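PDB 6GNE: probable starch synthase 4, chloroplastic/amyloplastic from Arabidopsis thaliana, which belongs, by name and family, to the starch synthases, two-domain plant plastid enzymes of the GT-B glycosyltransferase fold. Local coordinates for residues V71-I84 against R119-L131. Residues are numbered along the deposited sequence; the frame is centred on the assembly and turned at random.
Sequences VESYFDGKLYKNKI and RRFSYFSRAALEL
Phe-75 and Tyr-123 form a T-shaped pair where a beta hairpin, closed by a type I' turn from Phe-75 to Lys-78, packs on helix 117-134 in the starch synthase catalytic domain, part of a GT-B fold. Strand 71-75 runs roughly antiparallel to helix segment 119-131, the two axes approaching to 7.6 Å. The ring centroids lie 5.2 Å apart with planes at 70°, and Tyr-123 presents its edge to the Phe-75 face. With CG anti to the backbone N (chi1 -180°), Tyr-123 sends its ring toward the hairpin; its CB, placed by the helix backbone, lies over the same Phe-75 face in a CH-pi contact. Its hydroxyl reaches the helix-facing side of the hairpin, 3.5 Å from Tyr-80 CB.

Further along, Ser-73 OG sits 3.4 Å from Ala-127 CB, and this small pair matches the closest backbone approach. Ile-84 CG2 and Val-71 CG2 both approach Leu-131 CD1, whose side chain also touches Ile-49 of strand 45-51.

Among charged groups, the Arg-126 guanidinium lays one face over Tyr-74 CB, while its NE and NH1 hydrogen-bond to Tyr-160 OH and Cys-191 O. At the turn, Asp-76 OD1 is hydrogen-bonded to Ser-190 OG. The other oxygen, OD2, accepts Arg-119 NH2 at 3.1 Å through its syn lone pair, a nearly straight salt bridge (166°) with carboxylate and guanidinium almost coplanar, while Phe-75 CE2 lies over one guanidinium face, 3.5 Å from Arg-119 NH2.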
ATOM      1  N   VAL A  71       6.894  20.455 -21.292  1.00 79.36           N
ATOM      2  CA  VAL A  71       8.171  19.793 -21.006  1.00 75.99           C
ATOM      3  C   VAL A  71       8.355  18.645 -21.998  1.00 75.96           C
ATOM      4  O   VAL A  71       7.596  17.655 -21.986  1.00 72.61           O
ATOM      5  CB  VAL A  71       8.280  19.294 -19.547  1.00 72.07           C
ATOM      6  CG1 VAL A  71       9.536  18.455 -19.352  1.00 71.31           C
ATOM      7  CG2 VAL A  71       8.276  20.474 -18.582  1.00 72.17           C
ATOM      8  N   GLU A  72       9.365  18.809 -22.854  1.00 77.94           N
ATOM      9  CA  GLU A  72       9.718  17.808 -23.851  1.00 78.30           C
ATOM     10  C   GLU A  72      10.501  16.689 -23.182  1.00 74.81           C
ATOM     11  O   GLU A  72      11.407  16.955 -22.393  1.00 75.86           O
ATOM     12  CB  GLU A  72      10.536  18.431 -24.985  1.00 82.56           C
ATOM     13  CG  GLU A  72       9.794  19.544 -25.708  1.00 84.72           C
ATOM     14  CD  GLU A  72      10.077  19.570 -27.196  1.00 86.97           C
ATOM     15  OE1 GLU A  72       9.104  19.418 -27.975  1.00 87.90           O
ATOM     16  OE2 GLU A  72      11.257  19.733 -27.579  1.00 87.28           O
ATOM     17  N   SER A  73      10.141  15.448 -23.497  1.00 71.25           N
ATOM     18  CA  SER A  73      10.692  14.247 -22.859  1.00 67.75           C
ATOM     19  C   SER A  73      11.097  13.224 -23.911  1.00 67.47           C
ATOM     20  O   SER A  73      10.455  13.129 -24.953  1.00 68.97           O
ATOM     21  CB  SER A  73       9.621  13.656 -21.947  1.00 64.58           C
ATOM     22  OG  SER A  73      10.043  12.474 -21.331  1.00 62.63           O
ATOM     23  N   TYR A  74      12.121  12.438 -23.618  1.00 65.38           N
ATOM     24  CA  TYR A  74      12.620  11.440 -24.561  1.00 66.92           C
ATOM     25  C   TYR A  74      11.874  10.118 -24.510  1.00 63.94           C
ATOM     26  O   TYR A  74      11.565   9.635 -23.454  1.00 61.13           O
ATOM     27  CB  TYR A  74      14.112  11.195 -24.280  1.00 68.65           C
ATOM     28  CG  TYR A  74      14.800  10.134 -25.129  1.00 70.84           C
ATOM     29  CD1 TYR A  74      14.754   8.772 -24.774  1.00 69.70           C
ATOM     30  CD2 TYR A  74      15.542  10.497 -26.269  1.00 74.26           C
ATOM     31  CE1 TYR A  74      15.404   7.805 -25.551  1.00 71.70           C
ATOM     32  CE2 TYR A  74      16.190   9.533 -27.046  1.00 75.60           C
ATOM     33  CZ  TYR A  74      16.125   8.198 -26.674  1.00 74.22           C
ATOM     34  OH  TYR A  74      16.748   7.249 -27.432  1.00 76.06           O
ATOM     35  N   PHE A  75      11.621   9.528 -25.672  1.00 65.21           N
ATOM     36  CA  PHE A  75      11.169   8.126 -25.775  1.00 64.37           C
ATOM     37  C   PHE A  75      11.385   7.583 -27.192  1.00 67.88           C
ATOM     38  O   PHE A  75      11.007   8.255 -28.143  1.00 70.69           O
ATOM     39  CB  PHE A  75       9.697   8.009 -25.407  1.00 61.51           C
ATOM     40  CG  PHE A  75       9.337   6.717 -24.750  1.00 59.78           C
ATOM     41  CD1 PHE A  75       9.869   6.381 -23.497  1.00 57.80           C
ATOM     42  CD2 PHE A  75       8.440   5.843 -25.349  1.00 59.85           C
ATOM     43  CE1 PHE A  75       9.523   5.191 -22.876  1.00 55.83           C
ATOM     44  CE2 PHE A  75       8.091   4.643 -24.724  1.00 58.36           C
ATOM     45  CZ  PHE A  75       8.629   4.325 -23.490  1.00 55.88           C
ATOM     46  N   ASP A  76      11.995   6.394 -27.335  1.00 69.35           N
ATOM     47  CA  ASP A  76      12.234   5.750 -28.660  1.00 72.94           C
ATOM     48  C   ASP A  76      12.960   6.680 -29.637  1.00 75.22           C
ATOM     49  O   ASP A  76      12.573   6.776 -30.800  1.00 78.01           O
ATOM     50  CB  ASP A  76      10.913   5.238 -29.302  1.00 73.93           C
ATOM     51  CG  ASP A  76      10.258   4.076 -28.505  1.00 72.62           C
ATOM     52  OD1 ASP A  76      10.963   3.151 -28.057  1.00 72.12           O
ATOM     53  OD2 ASP A  76       9.022   4.069 -28.347  1.00 71.60           O
ATOM     54  N   GLY A  77      13.973   7.400 -29.144  1.00 75.34           N
ATOM     55  CA  GLY A  77      14.783   8.321 -29.966  1.00 78.82           C
ATOM     56  C   GLY A  77      14.200   9.672 -30.378  1.00 80.18           C
ATOM     57  O   GLY A  77      14.900  10.491 -30.993  1.00 82.20           O
ATOM     58  N   LYS A  78      12.922   9.903 -30.052  1.00 79.62           N
ATOM     59  CA  LYS A  78      12.203  11.152 -30.346  1.00 80.26           C
ATOM     60  C   LYS A  78      11.892  11.884 -29.039  1.00 77.57           C
ATOM     61  O   LYS A  78      11.874  11.269 -27.966  1.00 75.47           O
ATOM     62  CB  LYS A  78      10.892  10.845 -31.062  1.00 81.23           C
ATOM     63  CG  LYS A  78      11.045  10.375 -32.507  1.00 85.13           C
ATOM     64  CD  LYS A  78      10.031   9.300 -32.906  1.00 85.43           C
ATOM     65  CE  LYS A  78       9.383   9.572 -34.275  1.00 88.64           C
ATOM     66  NZ  LYS A  78      10.327   9.959 -35.389  1.00 91.92           N
ATOM     67  N   LEU A  79      11.675  13.193 -29.148  1.00 78.37           N
ATOM     68  CA  LEU A  79      11.174  14.016 -28.049  1.00 76.47           C
ATOM     69  C   LEU A  79       9.641  14.149 -28.145  1.00 75.38           C
ATOM     70  O   LEU A  79       9.075  14.240 -29.241  1.00 75.64           O
ATOM     71  CB  LEU A  79      11.850  15.393 -28.057  1.00 78.33           C
ATOM     72  CG  LEU A  79      13.398  15.403 -27.992  1.00 79.68           C
ATOM     73  CD1 LEU A  79      13.938  16.832 -28.070  1.00 80.77           C
ATOM     74  CD2 LEU A  79      13.940  14.694 -26.749  1.00 77.03           C
ATOM     75  N   TYR A  80       8.979  14.119 -26.989  1.00 73.21           N
ATOM     76  CA  TYR A  80       7.517  14.235 -26.901  1.00 72.63           C
ATOM     77  C   TYR A  80       7.086  15.290 -25.904  1.00 71.78           C
ATOM     78  O   TYR A  80       7.733  15.494 -24.877  1.00 71.56           O
ATOM     79  CB  TYR A  80       6.860  12.912 -26.527  1.00 70.51           C
ATOM     80  CG  TYR A  80       7.015  11.875 -27.589  1.00 72.69           C
ATOM     81  CD1 TYR A  80       8.146  11.063 -27.629  1.00 72.96           C
ATOM     82  CD2 TYR A  80       6.042  11.704 -28.566  1.00 74.77           C
ATOM     83  CE1 TYR A  80       8.298  10.105 -28.624  1.00 75.12           C
ATOM     84  CE2 TYR A  80       6.176  10.740 -29.555  1.00 76.98           C
ATOM     85  CZ  TYR A  80       7.303   9.950 -29.591  1.00 76.84           C
ATOM     86  OH  TYR A  80       7.440   9.014 -30.590  1.00 77.67           O
ATOM     87  N   LYS A  81       5.968  15.942 -26.213  1.00 72.38           N
ATOM     88  CA  LYS A  81       5.429  17.001 -25.364  1.00 71.12           C
ATOM     89  C   LYS A  81       4.664  16.438 -24.188  1.00 66.89           C
ATOM     90  O   LYS A  81       3.954  15.446 -24.329  1.00 65.09           O
ATOM     91  CB  LYS A  81       4.576  17.947 -26.194  1.00 73.77           C
ATOM     92  CG  LYS A  81       5.465  18.831 -27.053  1.00 77.05           C
ATOM     93  CD  LYS A  81       4.662  19.768 -27.934  1.00 80.12           C
ATOM     94  CE  LYS A  81       5.604  20.664 -28.727  1.00 82.85           C
ATOM     95  NZ  LYS A  81       4.955  21.117 -29.990  1.00 86.48           N
ATOM     96  N   ASN A  82       4.852  17.062 -23.028  1.00 64.73           N
ATOM     97  CA  ASN A  82       4.075  16.740 -21.814  1.00 62.36           C
ATOM     98  C   ASN A  82       3.416  17.997 -21.228  1.00 62.32           C
ATOM     99  O   ASN A  82       4.123  18.973 -20.976  1.00 64.17           O
ATOM    100  CB  ASN A  82       4.995  16.144 -20.744  1.00 60.14           C
ATOM    101  CG  ASN A  82       5.680  14.870 -21.190  1.00 58.88           C
ATOM    102  OD1 ASN A  82       6.856  14.873 -21.507  1.00 60.92           O
ATOM    103  ND2 ASN A  82       4.952  13.782 -21.199  1.00 57.15           N
ATOM    104  N   LYS A  83       2.092  17.982 -21.036  1.00 61.53           N
ATOM    105  CA  LYS A  83       1.381  19.019 -20.253  1.00 61.03           C
ATOM    106  C   LYS A  83       1.651  18.747 -18.778  1.00 56.37           C
ATOM    107  O   LYS A  83       1.446  17.640 -18.318  1.00 54.04           O
ATOM    108  CB  LYS A  83      -0.172  19.020 -20.461  1.00 63.13           C
ATOM    109  CG  LYS A  83      -0.749  20.125 -21.332  1.00 67.24           C
ATOM    110  CD  LYS A  83      -0.227  20.023 -22.771  1.00 71.05           C
ATOM    111  CE  LYS A  83       0.142  21.361 -23.462  1.00 74.07           C
ATOM    112  NZ  LYS A  83      -0.920  21.871 -24.374  1.00 77.14           N
ATOM    113  N   ILE A  84       2.097  19.768 -18.055  1.00 54.73           N
ATOM    114  CA  ILE A  84       2.322  19.675 -16.617  1.00 52.10           C
ATOM    115  C   ILE A  84       1.154  20.335 -15.871  1.00 51.41           C
ATOM    116  O   ILE A  84       0.740  21.468 -16.205  1.00 52.00           O
ATOM    117  CB  ILE A  84       3.653  20.344 -16.219  1.00 52.27           C
ATOM    118  CG1 ILE A  84       4.806  19.787 -17.074  1.00 52.97           C
ATOM    119  CG2 ILE A  84       3.959  20.145 -14.739  1.00 50.44           C
ATOM    120  CD1 ILE A  84       4.869  18.271 -17.153  1.00 51.63           C
ATOM    121  N   ARG A 119       6.198   0.199 -20.946  1.00 52.27           N
ATOM    122  CA  ARG A 119       6.403   1.405 -21.711  1.00 53.50           C
ATOM    123  C   ARG A 119       5.767   2.615 -21.010  1.00 51.42           C
ATOM    124  O   ARG A 119       6.416   3.665 -20.871  1.00 50.05           O
ATOM    125  CB  ARG A 119       5.867   1.238 -23.133  1.00 56.90           C
ATOM    126  CG  ARG A 119       6.743   0.338 -24.003  1.00 59.59           C
ATOM    127  CD  ARG A 119       6.058  -0.081 -25.307  1.00 61.96           C
ATOM    128  NE  ARG A 119       5.587   1.049 -26.106  1.00 63.31           N
ATOM    129  CZ  ARG A 119       6.367   1.891 -26.791  1.00 64.95           C
ATOM    130  NH1 ARG A 119       5.806   2.880 -27.476  1.00 65.77           N
ATOM    131  NH2 ARG A 119       7.697   1.787 -26.781  1.00 65.63           N
ATOM    132  N   ARG A 120       4.521   2.439 -20.559  1.00 49.64           N
ATOM    133  CA  ARG A 120       3.767   3.463 -19.841  1.00 47.92           C
ATOM    134  C   ARG A 120       4.604   4.033 -18.699  1.00 47.01           C
ATOM    135  O   ARG A 120       4.843   5.234 -18.639  1.00 48.37           O
ATOM    136  CB  ARG A 120       2.455   2.898 -19.282  1.00 46.59           C
ATOM    137  CG  ARG A 120       1.392   2.510 -20.299  1.00 48.44           C
ATOM    138  CD  ARG A 120       0.187   1.847 -19.643  1.00 48.10           C
ATOM    139  NE  ARG A 120      -0.635   2.833 -18.910  1.00 47.74           N
ATOM    140  CZ  ARG A 120      -1.324   2.618 -17.783  1.00 47.05           C
ATOM    141  NH1 ARG A 120      -1.333   1.436 -17.161  1.00 47.02           N
ATOM    142  NH2 ARG A 120      -2.028   3.614 -17.250  1.00 46.59           N
ATOM    143  N   PHE A 121       5.104   3.184 -17.813  1.00 46.23           N
ATOM    144  CA  PHE A 121       5.771   3.696 -16.611  1.00 45.51           C
ATOM    145  C   PHE A 121       7.269   4.040 -16.777  1.00 45.90           C
ATOM    146  O   PHE A 121       7.795   4.913 -16.075  1.00 45.77           O
ATOM    147  CB  PHE A 121       5.485   2.776 -15.422  1.00 44.56           C
ATOM    148  CG  PHE A 121       4.027   2.764 -15.014  1.00 43.70           C
ATOM    149  CD1 PHE A 121       3.489   3.839 -14.323  1.00 42.68           C
ATOM    150  CD2 PHE A 121       3.194   1.691 -15.341  1.00 43.46           C
ATOM    151  CE1 PHE A 121       2.158   3.838 -13.941  1.00 42.52           C
ATOM    152  CE2 PHE A 121       1.854   1.691 -14.978  1.00 43.22           C
ATOM    153  CZ  PHE A 121       1.328   2.758 -14.275  1.00 42.61           C
ATOM    154  N   SER A 122       7.966   3.380 -17.690  1.00 46.86           N
ATOM    155  CA  SER A 122       9.317   3.827 -18.050  1.00 47.83           C
ATOM    156  C   SER A 122       9.271   5.220 -18.717  1.00 48.60           C
ATOM    157  O   SER A 122      10.147   6.053 -18.465  1.00 49.31           O
ATOM    158  CB  SER A 122      10.055   2.804 -18.930  1.00 49.11           C
ATOM    159  OG  SER A 122       9.398   2.613 -20.160  1.00 50.47           O
ATOM    160  N   TYR A 123       8.264   5.490 -19.550  1.00 48.54           N
ATOM    161  CA  TYR A 123       8.082   6.855 -20.084  1.00 49.39           C
ATOM    162  C   TYR A 123       7.917   7.868 -18.960  1.00 47.70           C
ATOM    163  O   TYR A 123       8.616   8.887 -18.908  1.00 48.18           O
ATOM    164  CB  TYR A 123       6.868   6.954 -21.014  1.00 50.31           C
ATOM    165  CG  TYR A 123       6.650   8.353 -21.587  1.00 51.39           C
ATOM    166  CD1 TYR A 123       5.969   9.347 -20.848  1.00 49.96           C
ATOM    167  CD2 TYR A 123       7.122   8.690 -22.862  1.00 52.92           C
ATOM    168  CE1 TYR A 123       5.783  10.618 -21.375  1.00 50.79           C
ATOM    169  CE2 TYR A 123       6.926   9.963 -23.390  1.00 53.77           C
ATOM    170  CZ  TYR A 123       6.262  10.924 -22.652  1.00 52.77           C
ATOM    171  OH  TYR A 123       6.054  12.178 -23.196  1.00 54.13           O
ATOM    172  N   PHE A 124       6.964   7.575 -18.082  1.00 46.01           N
ATOM    173  CA  PHE A 124       6.659   8.419 -16.944  1.00 44.62           C
ATOM    174  C   PHE A 124       7.902   8.720 -16.114  1.00 44.33           C
ATOM    175  O   PHE A 124       8.127   9.879 -15.723  1.00 45.06           O
ATOM    176  CB  PHE A 124       5.588   7.772 -16.059  1.00 42.67           C
ATOM    177  CG  PHE A 124       5.412   8.464 -14.737  1.00 41.24           C
ATOM    178  CD1 PHE A 124       5.002   9.802 -14.690  1.00 41.35           C
ATOM    179  CD2 PHE A 124       5.679   7.805 -13.544  1.00 39.59           C
ATOM    180  CE1 PHE A 124       4.855  10.458 -13.481  1.00 40.42           C
ATOM    181  CE2 PHE A 124       5.515   8.464 -12.322  1.00 38.58           C
ATOM    182  CZ  PHE A 124       5.105   9.791 -12.294  1.00 38.69           C
ATOM    183  N   SER A 125       8.688   7.679 -15.844  1.00 44.07           N
ATOM    184  CA  SER A 125       9.918   7.804 -15.051  1.00 43.98           C
ATOM    185  C   SER A 125      10.883   8.762 -15.707  1.00 45.25           C
ATOM    186  O   SER A 125      11.472   9.591 -15.027  1.00 45.43           O
ATOM    187  CB  SER A 125      10.604   6.445 -14.866  1.00 44.52           C
ATOM    188  OG  SER A 125       9.817   5.558 -14.089  1.00 43.20           O
ATOM    189  N   ARG A 126      11.030   8.658 -17.025  1.00 46.93           N
ATOM    190  CA  ARG A 126      11.901   9.563 -17.775  1.00 49.40           C
ATOM    191  C   ARG A 126      11.375  10.988 -17.708  1.00 49.70           C
ATOM    192  O   ARG A 126      12.099  11.893 -17.295  1.00 51.10           O
ATOM    193  CB  ARG A 126      12.036   9.137 -19.240  1.00 51.60           C
ATOM    194  CG  ARG A 126      12.966  10.001 -20.079  1.00 54.22           C
ATOM    195  CD  ARG A 126      14.394   9.888 -19.567  1.00 55.57           C
ATOM    196  NE  ARG A 126      15.299  10.903 -20.117  1.00 57.86           N
ATOM    197  CZ  ARG A 126      16.117  10.743 -21.150  1.00 60.03           C
ATOM    198  NH1 ARG A 126      16.139   9.622 -21.874  1.00 60.92           N
ATOM    199  NH2 ARG A 126      16.897  11.753 -21.498  1.00 61.92           N
ATOM    200  N   ALA A 127      10.112  11.168 -18.091  1.00 48.62           N
ATOM    201  CA  ALA A 127       9.474  12.474 -18.059  1.00 48.48           C
ATOM    202  C   ALA A 127       9.528  13.120 -16.682  1.00 46.96           C
ATOM    203  O   ALA A 127       9.656  14.338 -16.597  1.00 48.23           O
ATOM    204  CB  ALA A 127       8.035  12.377 -18.549  1.00 48.49           C
ATOM    205  N   ALA A 128       9.450  12.324 -15.609  1.00 44.46           N
ATOM    206  CA  ALA A 128       9.528  12.869 -14.242  1.00 43.18           C
ATOM    207  C   ALA A 128      10.868  13.530 -13.941  1.00 44.15           C
ATOM    208  O   ALA A 128      10.930  14.638 -13.397  1.00 44.33           O
ATOM    209  CB  ALA A 128       9.243  11.792 -13.216  1.00 41.25           C
ATOM    210  N   LEU A 129      11.938  12.844 -14.290  1.00 45.35           N
ATOM    211  CA  LEU A 129      13.290  13.417 -14.172  1.00 47.42           C
ATOM    212  C   LEU A 129      13.501  14.645 -15.061  1.00 49.45           C
ATOM    213  O   LEU A 129      14.134  15.612 -14.647  1.00 49.99           O
ATOM    214  CB  LEU A 129      14.353  12.356 -14.482  1.00 47.46           C
ATOM    215  CG  LEU A 129      14.451  11.300 -13.385  1.00 45.33           C
ATOM    216  CD1 LEU A 129      15.346  10.162 -13.838  1.00 45.77           C
ATOM    217  CD2 LEU A 129      14.914  11.927 -12.069  1.00 45.00           C
ATOM    218  N   GLU A 130      12.952  14.584 -16.267  1.00 51.30           N
ATOM    219  CA  GLU A 130      12.983  15.698 -17.212  1.00 54.74           C
ATOM    220  C   GLU A 130      12.279  16.935 -16.648  1.00 54.08           C
ATOM    221  O   GLU A 130      12.802  18.014 -16.727  1.00 54.95           O
ATOM    222  CB  GLU A 130      12.342  15.252 -18.531  1.00 56.52           C
ATOM    223  CG  GLU A 130      12.750  16.036 -19.753  1.00 60.14           C
ATOM    224  CD  GLU A 130      14.224  15.957 -20.017  1.00 63.10           C
ATOM    225  OE1 GLU A 130      14.907  16.972 -19.803  1.00 66.78           O
ATOM    226  OE2 GLU A 130      14.704  14.856 -20.434  1.00 63.29           O
ATOM    227  N   LEU A 131      11.126  16.751 -16.034  1.00 53.24           N
ATOM    228  CA  LEU A 131      10.443  17.857 -15.369  1.00 54.36           C
ATOM    229  C   LEU A 131      11.329  18.488 -14.308  1.00 55.11           C
ATOM    230  O   LEU A 131      11.390  19.708 -14.215  1.00 57.43           O
ATOM    231  CB  LEU A 131       9.096  17.414 -14.769  1.00 53.04           C
ATOM    232  CG  LEU A 131       8.415  18.275 -13.687  1.00 52.86           C
ATOM    233  CD1 LEU A 131       7.993  19.652 -14.205  1.00 55.34           C
ATOM    234  CD2 LEU A 131       7.227  17.517 -13.112  1.00 50.87           C
TER